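Local coordinates for protein TRAP dicarboxylate transporter, DctP subunit (Anaerococcus prevoti, PDB 4N91) that binds D-glucuronate in both its alpha and beta forms, probably as the extracytoplasmic solute-binding component of a TRAP transporter, at residues T31-G36 with Y64-Y69; E53-D58 with F262-K267; V105-N110 with E316-L321. All blocks are in the same frame, centred on the assembly; numbering follows the deposited sequence.

Overall arrangement
Contacts 1 and 2 adjoin each other: their centres are 12 Å apart, and helix 44-60, which supplies one side of contact 2, connects the two strands of contact 1. I66 N of contact 1 probably makes a hydrogen bond of 2.8 Å with E57 OE2 of contact 2, and I66 CD1 packs against V56 CB. Contact 3 is remote, its centre 33 Å from that of contact 1 and 32 Å from that of contact 2, with no touch between them. The glucuronate pocket lies beyond the far end of strand 31-36, where the side-chain position of G36 is about 11 Å from the bound sugar; contacts 2 and 3 lie away from it.

Contact 1. Residues T31-G36 with Y64-Y69; sequences TIIRVG and YDIQVY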
loop_
_atom_site.group_PDB
_atom_site.type_symbol
_atom_site.label_atom_id
_atom_site.label_comp_id
_atom_site.label_asym_id
_atom_site.label_seq_id
_atom_site.Cartn_x
_atom_site.Cartn_y
_atom_site.Cartn_z
ATOM N N THR A 31 12.577 27.017 -2.704
ATOM C CA THR A 31 12.051 26.045 -3.640
ATOM C C THR A 31 10.992 25.220 -2.910
ATOM O O THR A 31 11.282 24.618 -1.881
ATOM C CB THR A 31 13.177 25.137 -4.141
ATOM O OG1 THR A 31 14.139 25.939 -4.839
ATOM C CG2 THR A 31 12.648 24.066 -5.066
ATOM N N ILE A 32 9.778 25.221 -3.444
ATOM C CA ILE A 32 8.670 24.473 -2.856
ATOM C C ILE A 32 8.711 23.020 -3.297
ATOM O O ILE A 32 8.692 22.724 -4.493
ATOM C CB ILE A 32 7.316 25.043 -3.301
ATOM C CG1 ILE A 32 7.281 26.567 -3.131
ATOM C CG2 ILE A 32 6.173 24.359 -2.549
ATOM C CD1 ILE A 32 6.683 27.042 -1.836
ATOM N N ILE A 33 8.739 22.109 -2.327
ATOM C CA ILE A 33 8.663 20.689 -2.615
ATOM C C ILE A 33 7.291 20.183 -2.180
ATOM O O ILE A 33 6.965 20.220 -1.005
ATOM C CB ILE A 33 9.729 19.914 -1.874
ATOM C CG1 ILE A 33 11.122 20.458 -2.234
ATOM C CG2 ILE A 33 9.654 18.454 -2.204
ATOM C CD1 ILE A 33 11.441 20.423 -3.738
ATOM N N ARG A 34 6.494 19.757 -3.147
ATOM C CA ARG A 34 5.115 19.330 -2.886
ATOM C C ARG A 34 5.035 17.821 -2.736
ATOM O O ARG A 34 5.497 17.067 -3.596
ATOM C CB ARG A 34 4.183 19.837 -3.978
ATOM C CG ARG A 34 4.120 21.362 -3.988
ATOM C CD ARG A 34 3.172 21.928 -5.030
ATOM N NE ARG A 34 3.219 23.390 -4.989
ATOM C CZ ARG A 34 4.155 24.124 -5.578
ATOM N NH1 ARG A 34 5.117 23.541 -6.277
ATOM N NH2 ARG A 34 4.126 25.450 -5.474
ATOM N N VAL A 35 4.428 17.393 -1.635
ATOM C CA VAL A 35 4.406 15.998 -1.245
ATOM C C VAL A 35 2.957 15.652 -0.945
ATOM O O VAL A 35 2.284 16.346 -0.163
ATOM C CB VAL A 35 5.229 15.754 0.026
ATOM C CG1 VAL A 35 5.202 14.269 0.383
ATOM C CG2 VAL A 35 6.667 16.270 -0.141
ATOM N N GLY A 36 2.447 14.627 -1.604
ATOM C CA GLY A 36 1.079 14.232 -1.373
ATOM C C GLY A 36 0.858 12.825 -0.883
ATOM O O GLY A 36 1.605 11.896 -1.203
ATOM N N TYR A 64 14.670 24.986 0.934
ATOM C CA TYR A 64 13.495 24.230 0.541
ATOM C C TYR A 64 12.370 24.399 1.544
ATOM O O TYR A 64 12.585 24.379 2.754
ATOM C CB TYR A 64 13.823 22.739 0.400
ATOM C CG TYR A 64 14.866 22.407 -0.644
ATOM C CD1 TYR A 64 14.534 22.307 -1.987
ATOM C CD2 TYR A 64 16.186 22.186 -0.284
ATOM C CE1 TYR A 64 15.491 21.997 -2.944
ATOM C CE2 TYR A 64 17.145 21.880 -1.227
ATOM C CZ TYR A 64 16.795 21.790 -2.556
ATOM O OH TYR A 64 17.757 21.480 -3.492
ATOM N N ASP A 65 11.163 24.572 1.021
ATOM C CA ASP A 65 9.966 24.519 1.831
ATOM C C ASP A 65 9.217 23.257 1.425
ATOM O O ASP A 65 8.691 23.179 0.325
ATOM C CB ASP A 65 9.099 25.749 1.594
ATOM C CG ASP A 65 7.782 25.686 2.342
ATOM O OD1 ASP A 65 7.639 24.842 3.251
ATOM O OD2 ASP A 65 6.886 26.490 2.028
ATOM N N ILE A 66 9.213 22.256 2.296
ATOM C CA ILE A 66 8.487 21.016 2.005
ATOM C C ILE A 66 7.038 21.159 2.455
ATOM O O ILE A 66 6.770 21.473 3.612
ATOM C CB ILE A 66 9.186 19.812 2.670
ATOM C CG1 ILE A 66 10.489 19.512 1.919
ATOM C CG2 ILE A 66 8.287 18.598 2.688
ATOM C CD1 ILE A 66 11.388 18.526 2.602
ATOM N N GLN A 67 6.097 20.964 1.529
ATOM C CA GLN A 67 4.683 21.075 1.856
ATOM C C GLN A 67 3.971 19.743 1.694
ATOM O O GLN A 67 4.009 19.154 0.623
ATOM C CB GLN A 67 4.039 22.128 0.969
ATOM C CG GLN A 67 4.621 23.498 1.203
ATOM C CD GLN A 67 4.054 24.546 0.273
ATOM O OE1 GLN A 67 3.256 24.244 -0.618
ATOM N NE2 GLN A 67 4.485 25.795 0.464
ATOM N N VAL A 68 3.344 19.274 2.772
ATOM C CA VAL A 68 2.729 17.956 2.790
ATOM C C VAL A 68 1.217 18.137 2.675
ATOM O O VAL A 68 0.613 18.881 3.433
ATOM C CB VAL A 68 3.086 17.163 4.063
ATOM C CG1 VAL A 68 2.424 15.774 4.036
ATOM C CG2 VAL A 68 4.568 17.043 4.229
ATOM N N TYR A 69 0.624 17.481 1.681
ATOM C CA TYR A 69 -0.790 17.562 1.408
ATOM C C TYR A 69 -1.470 16.225 1.707
ATOM O O TYR A 69 -1.421 15.288 0.891
ATOM C CB TYR A 69 -1.026 17.931 -0.063
ATOM C CG TYR A 69 -0.541 19.310 -0.449
ATOM C CD1 TYR A 69 0.784 19.544 -0.766
ATOM C CD2 TYR A 69 -1.431 20.385 -0.503
ATOM C CE1 TYR A 69 1.231 20.805 -1.115
ATOM C CE2 TYR A 69 -0.982 21.652 -0.847
ATOM C CZ TYR A 69 0.348 21.848 -1.140
ATOM O OH TYR A 69 0.812 23.098 -1.499
#
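From T31 beside Y64 to G36 beside Y69, the two strands pair in parallel and in register, their axes 4.6 Å apart at closest approach and their directions 22° apart. Strand 64-69 borders a five-stranded sheet of order 2-1-3-5-4, as in type II periplasmic binding proteins; strand 31-36 is joined to it by a beta-alpha-beta crossover through helix 44-60. Five backbone hydrogen bonds link the pair. I33 uses both its polar groups, giving N to the carbonyl of D65 and taking the N of Q67 on its O.

On one face the branched aliphatics I33, V35 and I66 suit an extended chain and are buried, and I66 reaches F52 and V56 of helix 44-60. I33 CB meets I66 CG1 at 3.9 Å, while V35 CG2 lies against I66 CG2. The Y64 ring runs alongside T31, with CD1 3.8 Å from T31 CB, and its hydroxyl is hydrogen-bonded to D258.

The opposite face is largely polar, with I32 set among D65, R34, Q67 and Y69. Q67 has CG anti to its carbonyl carbon (chi1 -63°) and an extended chain beyond, and its amide is gripped at both ends. NE2 donates to D65 OD2 at 2.9 Å, coming from above the carboxylate plane, and OE1 accepts from Y69 OH at 2.8 Å. One donor end and one acceptor end are what a glutamine offers here, and the two bonds fix the turn of its amide. I32 crosses this amide, its CD1 3.4 Å from Q67 NE2 and its CG2 touching Q67 CD. The same CG2 lies over the centre of one face of the R34 guanidinium. V35 O lies in the plane of the Y69 ring at its edge, 3.6 Å from CD1.

Contact 2. Residues E53-D58 with F262-K267; sequences EEYVED and FDEGFK
Y55 OH donates to E264 OE1 over 2.5 Å, the short polar bond that ties helix 44-60 to helix 256-290. Segments 53-58 and 262-267 run nearly antiparallel (156°), their axes 8.9 Å apart at closest approach. This joins the crossover helix of the beta-alpha-beta unit to a helix of 35 residues, consistent with the long helix characteristic of TRAP solute-binding proteins. The hydroxyl meets OE1 from above the carboxylate plane, which stands nearly perpendicular to the ring, while OE1 itself lies in the ring plane at the edge. K59 makes a further, long and weak ion pair with the same oxygen.

A tyrosine suits this place because its ring supplies apolar surface before the hydroxyl ends it. Y55 CG is anti to the backbone N (chi1 178°), directed at the other helix, and the ring meets E264 and G265 obliquely. Its CE2 is 3.5 Å from E264 CB and its CD2 is 3.7 Å from G265 CA. Glycine is apt at this point of closest backbone approach, where Y55 CA and G265 CA are 6.0 Å apart. The place that a CB would take on G265 lies only 3.0 Å from V56 CG2, so the absence of a side chain suits the site.

V56 forms the apolar half of the contact. Its neighbour F262 starts out pointing away from helix 44-60, yet its ring comes back to receive the valine on one face. That ring also meets Y64 and W250 edge-to-face, so the helix contact continues into an aromatic cluster beneath strand 64-69. The V56 methyl makes a CH-pi contact displaced toward the rim of the F262 ring, with CG1 4.0 Å from CZ.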
loop_
_atom_site.group_PDB
_atom_site.type_symbol
_atom_site.label_atom_id
_atom_site.label_comp_id
_atom_site.label_asym_id
_atom_site.label_seq_id
_atom_site.Cartn_x
_atom_site.Cartn_y
_atom_site.Cartn_z
ATOM N N GLU A 53 9.806 16.208 6.579
ATOM C CA GLU A 53 9.831 17.648 6.390
ATOM C C GLU A 53 10.742 18.307 7.411
ATOM O O GLU A 53 11.571 19.162 7.079
ATOM C CB GLU A 53 8.431 18.221 6.509
ATOM C CG GLU A 53 8.384 19.732 6.545
ATOM C CD GLU A 53 6.975 20.257 6.550
ATOM O OE1 GLU A 53 6.045 19.436 6.419
ATOM O OE2 GLU A 53 6.794 21.487 6.679
ATOM N N GLU A 54 10.599 17.909 8.667
ATOM C CA GLU A 54 11.394 18.518 9.714
ATOM C C GLU A 54 12.886 18.186 9.533
ATOM O O GLU A 54 13.763 19.046 9.703
ATOM C CB GLU A 54 10.905 18.044 11.073
ATOM C CG GLU A 54 11.609 18.765 12.229
ATOM C CD GLU A 54 11.118 18.312 13.586
ATOM O OE1 GLU A 54 10.289 17.374 13.626
ATOM O OE2 GLU A 54 11.559 18.891 14.609
ATOM N N TYR A 55 13.181 16.942 9.187
ATOM C CA TYR A 55 14.561 16.540 8.986
ATOM C C TYR A 55 15.206 17.380 7.894
ATOM O O TYR A 55 16.296 17.934 8.079
ATOM C CB TYR A 55 14.679 15.058 8.638
ATOM C CG TYR A 55 16.107 14.658 8.393
ATOM C CD1 TYR A 55 16.945 14.334 9.459
ATOM C CD2 TYR A 55 16.640 14.635 7.115
ATOM C CE1 TYR A 55 18.259 13.986 9.245
ATOM C CE2 TYR A 55 17.961 14.293 6.892
ATOM C CZ TYR A 55 18.766 13.970 7.964
ATOM O OH TYR A 55 20.089 13.638 7.754
ATOM N N VAL A 56 14.547 17.466 6.745
ATOM C CA VAL A 56 15.152 18.132 5.601
ATOM C C VAL A 56 15.257 19.631 5.843
ATOM O O VAL A 56 16.287 20.236 5.562
ATOM C CB VAL A 56 14.370 17.849 4.300
ATOM C CG1 VAL A 56 14.902 18.709 3.170
ATOM C CG2 VAL A 56 14.453 16.378 3.952
ATOM N N GLU A 57 14.200 20.235 6.371
ATOM C CA GLU A 57 14.201 21.670 6.591
ATOM C C GLU A 57 15.204 22.085 7.666
ATOM O O GLU A 57 15.749 23.185 7.615
ATOM C CB GLU A 57 12.787 22.152 6.933
ATOM C CG GLU A 57 11.839 22.034 5.751
ATOM C CD GLU A 57 10.487 22.662 6.005
ATOM O OE1 GLU A 57 10.248 23.168 7.126
ATOM O OE2 GLU A 57 9.656 22.645 5.067
ATOM N N ASP A 58 15.459 21.207 8.629
ATOM C CA ASP A 58 16.466 21.493 9.645
ATOM C C ASP A 58 17.855 21.594 9.025
ATOM O O ASP A 58 18.687 22.375 9.496
ATOM C CB ASP A 58 16.472 20.425 10.737
ATOM C CG ASP A 58 15.351 20.607 11.752
ATOM O OD1 ASP A 58 14.700 21.675 11.756
ATOM O OD2 ASP A 58 15.126 19.676 12.558
ATOM N N PHE A 262 18.036 14.705 1.236
ATOM C CA PHE A 262 16.743 14.102 0.909
ATOM C C PHE A 262 16.754 12.595 1.103
ATOM O O PHE A 262 15.772 12.033 1.613
ATOM C CB PHE A 262 16.295 14.462 -0.511
ATOM C CG PHE A 262 15.606 15.773 -0.591
ATOM C CD1 PHE A 262 14.242 15.855 -0.453
ATOM C CD2 PHE A 262 16.326 16.940 -0.783
ATOM C CE1 PHE A 262 13.610 17.068 -0.528
ATOM C CE2 PHE A 262 15.691 18.152 -0.850
ATOM C CZ PHE A 262 14.344 18.219 -0.710
ATOM N N ASP A 263 17.842 11.936 0.717
ATOM C CA ASP A 263 17.930 10.485 0.860
ATOM C C ASP A 263 17.864 10.081 2.344
ATOM O O ASP A 263 17.176 9.130 2.711
ATOM C CB ASP A 263 19.210 9.944 0.204
ATOM C CG ASP A 263 19.158 9.984 -1.329
ATOM O OD1 ASP A 263 18.098 10.302 -1.900
ATOM O OD2 ASP A 263 20.191 9.690 -1.968
ATOM N N GLU A 264 18.577 10.815 3.188
ATOM C CA GLU A 264 18.544 10.580 4.629
ATOM C C GLU A 264 17.126 10.800 5.134
ATOM O O GLU A 264 16.609 10.038 5.967
ATOM C CB GLU A 264 19.519 11.518 5.348
ATOM C CG GLU A 264 20.990 11.215 5.120
ATOM C CD GLU A 264 21.926 12.343 5.610
ATOM O OE1 GLU A 264 21.499 13.524 5.655
ATOM O OE2 GLU A 264 23.098 12.048 5.949
ATOM N N GLY A 265 16.474 11.833 4.604
ATOM C CA GLY A 265 15.093 12.099 4.956
ATOM C C GLY A 265 14.154 10.967 4.613
ATOM O O GLY A 265 13.233 10.689 5.367
ATOM N N PHE A 266 14.358 10.330 3.457
ATOM C CA PHE A 266 13.514 9.211 3.069
ATOM C C PHE A 266 13.682 8.046 4.049
ATOM O O PHE A 266 12.737 7.301 4.310
ATOM C CB PHE A 266 13.869 8.745 1.656
ATOM C CG PHE A 266 13.606 9.758 0.571
ATOM C CD1 PHE A 266 12.507 10.595 0.609
ATOM C CD2 PHE A 266 14.482 9.854 -0.509
ATOM C CE1 PHE A 266 12.271 11.514 -0.417
ATOM C CE2 PHE A 266 14.242 10.769 -1.528
ATOM C CZ PHE A 266 13.165 11.606 -1.465
ATOM N N LYS A 267 14.894 7.860 4.571
ATOM C CA LYS A 267 15.148 6.814 5.543
ATOM C C LYS A 267 14.427 7.138 6.835
ATOM O O LYS A 267 13.827 6.277 7.467
ATOM C CB LYS A 267 16.638 6.668 5.807
ATOM C CG LYS A 267 16.949 5.477 6.678
ATOM C CD LYS A 267 18.463 5.356 6.946
ATOM C CE LYS A 267 19.292 5.409 5.664
ATOM N NZ LYS A 267 20.760 5.382 5.970
#

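Contact 3. Residues V105-N110 with E316-L321; sequences VWEIFN and ERNDKL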
loop_
_atom_site.group_PDB
_atom_site.type_symbol
_atom_site.label_atom_id
_atom_site.label_comp_id
_atom_site.label_asym_id
_atom_site.label_seq_id
_atom_site.Cartn_x
_atom_site.Cartn_y
_atom_site.Cartn_z
ATOM N N VAL A 105 6.596 -4.829 -13.577
ATOM C CA VAL A 105 7.449 -5.472 -12.597
ATOM C C VAL A 105 6.976 -5.209 -11.157
ATOM O O VAL A 105 7.288 -5.980 -10.250
ATOM C CB VAL A 105 8.932 -5.109 -12.766
ATOM C CG1 VAL A 105 9.256 -3.782 -12.131
ATOM C CG2 VAL A 105 9.802 -6.205 -12.167
ATOM N N TRP A 106 6.208 -4.146 -10.941
ATOM C CA TRP A 106 5.691 -3.901 -9.577
ATOM C C TRP A 106 4.739 -5.015 -9.120
ATOM O O TRP A 106 4.469 -5.170 -7.924
ATOM C CB TRP A 106 4.982 -2.561 -9.455
ATOM C CG TRP A 106 5.812 -1.348 -9.698
ATOM C CD1 TRP A 106 5.953 -0.688 -10.885
ATOM C CD2 TRP A 106 6.569 -0.604 -8.738
ATOM N NE1 TRP A 106 6.754 0.404 -10.727
ATOM C CE2 TRP A 106 7.162 0.476 -9.428
ATOM C CE3 TRP A 106 6.806 -0.742 -7.368
ATOM C CZ2 TRP A 106 7.968 1.416 -8.792
ATOM C CZ3 TRP A 106 7.619 0.183 -6.746
ATOM C CH2 TRP A 106 8.183 1.246 -7.453
ATOM N N GLU A 107 4.234 -5.789 -10.077
ATOM C CA GLU A 107 3.330 -6.911 -9.808
ATOM C C GLU A 107 3.844 -7.828 -8.736
ATOM O O GLU A 107 3.059 -8.496 -8.082
ATOM C CB GLU A 107 3.204 -7.795 -11.059
ATOM C CG GLU A 107 2.262 -7.304 -12.072
ATOM C CD GLU A 107 2.340 -8.090 -13.361
ATOM O OE1 GLU A 107 3.383 -8.770 -13.654
ATOM O OE2 GLU A 107 1.351 -7.996 -14.107
ATOM N N ILE A 108 5.162 -7.933 -8.610
ATOM C CA ILE A 108 5.751 -8.896 -7.677
ATOM C C ILE A 108 5.175 -8.786 -6.255
ATOM O O ILE A 108 4.817 -9.803 -5.640
ATOM C CB ILE A 108 7.308 -8.807 -7.675
ATOM C CG1 ILE A 108 7.925 -9.862 -6.757
ATOM C CG2 ILE A 108 7.815 -7.425 -7.271
ATOM C CD1 ILE A 108 7.705 -11.250 -7.194
ATOM N N PHE A 109 5.082 -7.569 -5.740
ATOM C CA PHE A 109 4.618 -7.394 -4.350
ATOM C C PHE A 109 3.089 -7.389 -4.211
ATOM O O PHE A 109 2.573 -7.238 -3.107
ATOM C CB PHE A 109 5.184 -6.128 -3.718
ATOM C CG PHE A 109 6.676 -6.038 -3.755
ATOM C CD1 PHE A 109 7.470 -7.094 -3.338
ATOM C CD2 PHE A 109 7.296 -4.891 -4.211
ATOM C CE1 PHE A 109 8.842 -6.985 -3.383
ATOM C CE2 PHE A 109 8.676 -4.796 -4.255
ATOM C CZ PHE A 109 9.437 -5.844 -3.861
ATOM N N ASN A 110 2.377 -7.543 -5.317
ATOM C CA ASN A 110 0.909 -7.666 -5.293
ATOM C C ASN A 110 0.419 -9.110 -5.291
ATOM O O ASN A 110 -0.787 -9.357 -5.225
ATOM C CB ASN A 110 0.295 -6.920 -6.475
ATOM C CG ASN A 110 0.553 -5.433 -6.397
ATOM O OD1 ASN A 110 0.701 -4.893 -5.298
ATOM N ND2 ASN A 110 0.663 -4.777 -7.546
ATOM N N GLU A 316 4.273 -16.785 -14.936
ATOM C CA GLU A 316 4.437 -17.331 -16.288
ATOM C C GLU A 316 4.455 -16.237 -17.337
ATOM O O GLU A 316 5.144 -16.357 -18.349
ATOM C CB GLU A 316 3.314 -18.308 -16.636
ATOM C CG GLU A 316 3.484 -19.685 -16.033
ATOM C CD GLU A 316 2.227 -20.547 -16.142
ATOM O OE1 GLU A 316 1.137 -20.002 -16.439
ATOM O OE2 GLU A 316 2.339 -21.777 -15.929
ATOM N N ARG A 317 3.694 -15.175 -17.112
ATOM C CA ARG A 317 3.556 -14.132 -18.114
ATOM C C ARG A 317 4.689 -13.131 -18.076
ATOM O O ARG A 317 4.986 -12.491 -19.080
ATOM C CB ARG A 317 2.200 -13.427 -17.973
ATOM C CG ARG A 317 1.062 -14.362 -18.350
ATOM C CD ARG A 317 -0.334 -13.805 -18.101
ATOM N NE ARG A 317 -1.341 -14.844 -18.344
ATOM C CZ ARG A 317 -2.566 -14.857 -17.820
ATOM N NH1 ARG A 317 -3.398 -15.854 -18.108
ATOM N NH2 ARG A 317 -2.964 -13.885 -17.006
ATOM N N ASN A 318 5.332 -13.002 -16.925
ATOM C CA ASN A 318 6.346 -11.972 -16.740
ATOM C C ASN A 318 7.648 -12.595 -16.225
ATOM O O ASN A 318 7.825 -12.789 -15.021
ATOM C CB ASN A 318 5.866 -10.926 -15.756
ATOM C CG ASN A 318 6.786 -9.749 -15.702
ATOM O OD1 ASN A 318 7.878 -9.786 -16.253
ATOM N ND2 ASN A 318 6.359 -8.692 -15.025
ATOM N N ASP A 319 8.554 -12.914 -17.134
ATOM C CA ASP A 319 9.770 -13.621 -16.728
ATOM C C ASP A 319 10.782 -12.749 -15.984
ATOM O O ASP A 319 11.795 -13.250 -15.517
ATOM C CB ASP A 319 10.439 -14.379 -17.889
ATOM C CG ASP A 319 10.921 -13.482 -18.989
ATOM O OD1 ASP A 319 11.106 -12.282 -18.749
ATOM O OD2 ASP A 319 11.131 -13.999 -20.108
ATOM N N LYS A 320 10.500 -11.462 -15.828
ATOM C CA LYS A 320 11.346 -10.643 -14.969
ATOM C C LYS A 320 11.200 -11.035 -13.500
ATOM O O LYS A 320 12.079 -10.767 -12.681
ATOM C CB LYS A 320 10.963 -9.175 -15.112
ATOM C CG LYS A 320 11.455 -8.532 -16.394
ATOM C CD LYS A 320 10.989 -7.079 -16.455
ATOM C CE LYS A 320 11.289 -6.434 -17.802
ATOM N NZ LYS A 320 12.743 -6.163 -17.975
ATOM N N LEU A 321 10.089 -11.671 -13.156
ATOM C CA LEU A 321 9.723 -11.805 -11.755
ATOM C C LEU A 321 10.406 -12.957 -11.013
ATOM O O LEU A 321 10.670 -12.859 -9.823
ATOM C CB LEU A 321 8.205 -11.962 -11.618
ATOM C CG LEU A 321 7.328 -10.837 -12.172
ATOM C CD1 LEU A 321 5.855 -11.154 -11.895
ATOM C CD2 LEU A 321 7.697 -9.494 -11.565
#
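L321 CD2 is the tightly held point of this contact, packed against V105 and I108. It lies 3.8 Å from V105 O and 4.0 Å from V105 CG2, and I108 CB touches the same methyl. A leucine suits the site because its fork spreads two ways: while CD2 meets these two residues, CD1 passes 3.9 Å from E107 OE1. I134 of helix 128-135 packs on V105 and I108 as well, and V314 on L321, so the apolar part is buried.

The segments join two non-repetitive pieces of the fold: the connection between helices 96-99 and 118-125, and the type I turn N318-L321 that separates helix 301-317 from helix 322-334. N318, the first residue to leave the helix, serves both. Its CG is anti to the backbone N (chi1 -171°), and its ND2 donates to E107 OE1 over 3.3 Å, a long but almost straight bond (178°) that meets the oxygen on the anti side, 35° out of the carboxylate plane. Its OD1 turns the other way and accepts from K320 N at 3.1 Å, making an Asx turn. An alanine here would probably leave E107 OE1 without this amide donor and K320 N without its Asx acceptor, making the turn less firmly fixed.

Toward solvent the contact thins out. K320 meets V105 only through its aliphatic base, with CB 4.3 Å from V105 CG2. The rest of the lysine leads away, and its NZ is hydrogen-bonded to a tetraethylene glycol probably brought by the crystallisation liquor.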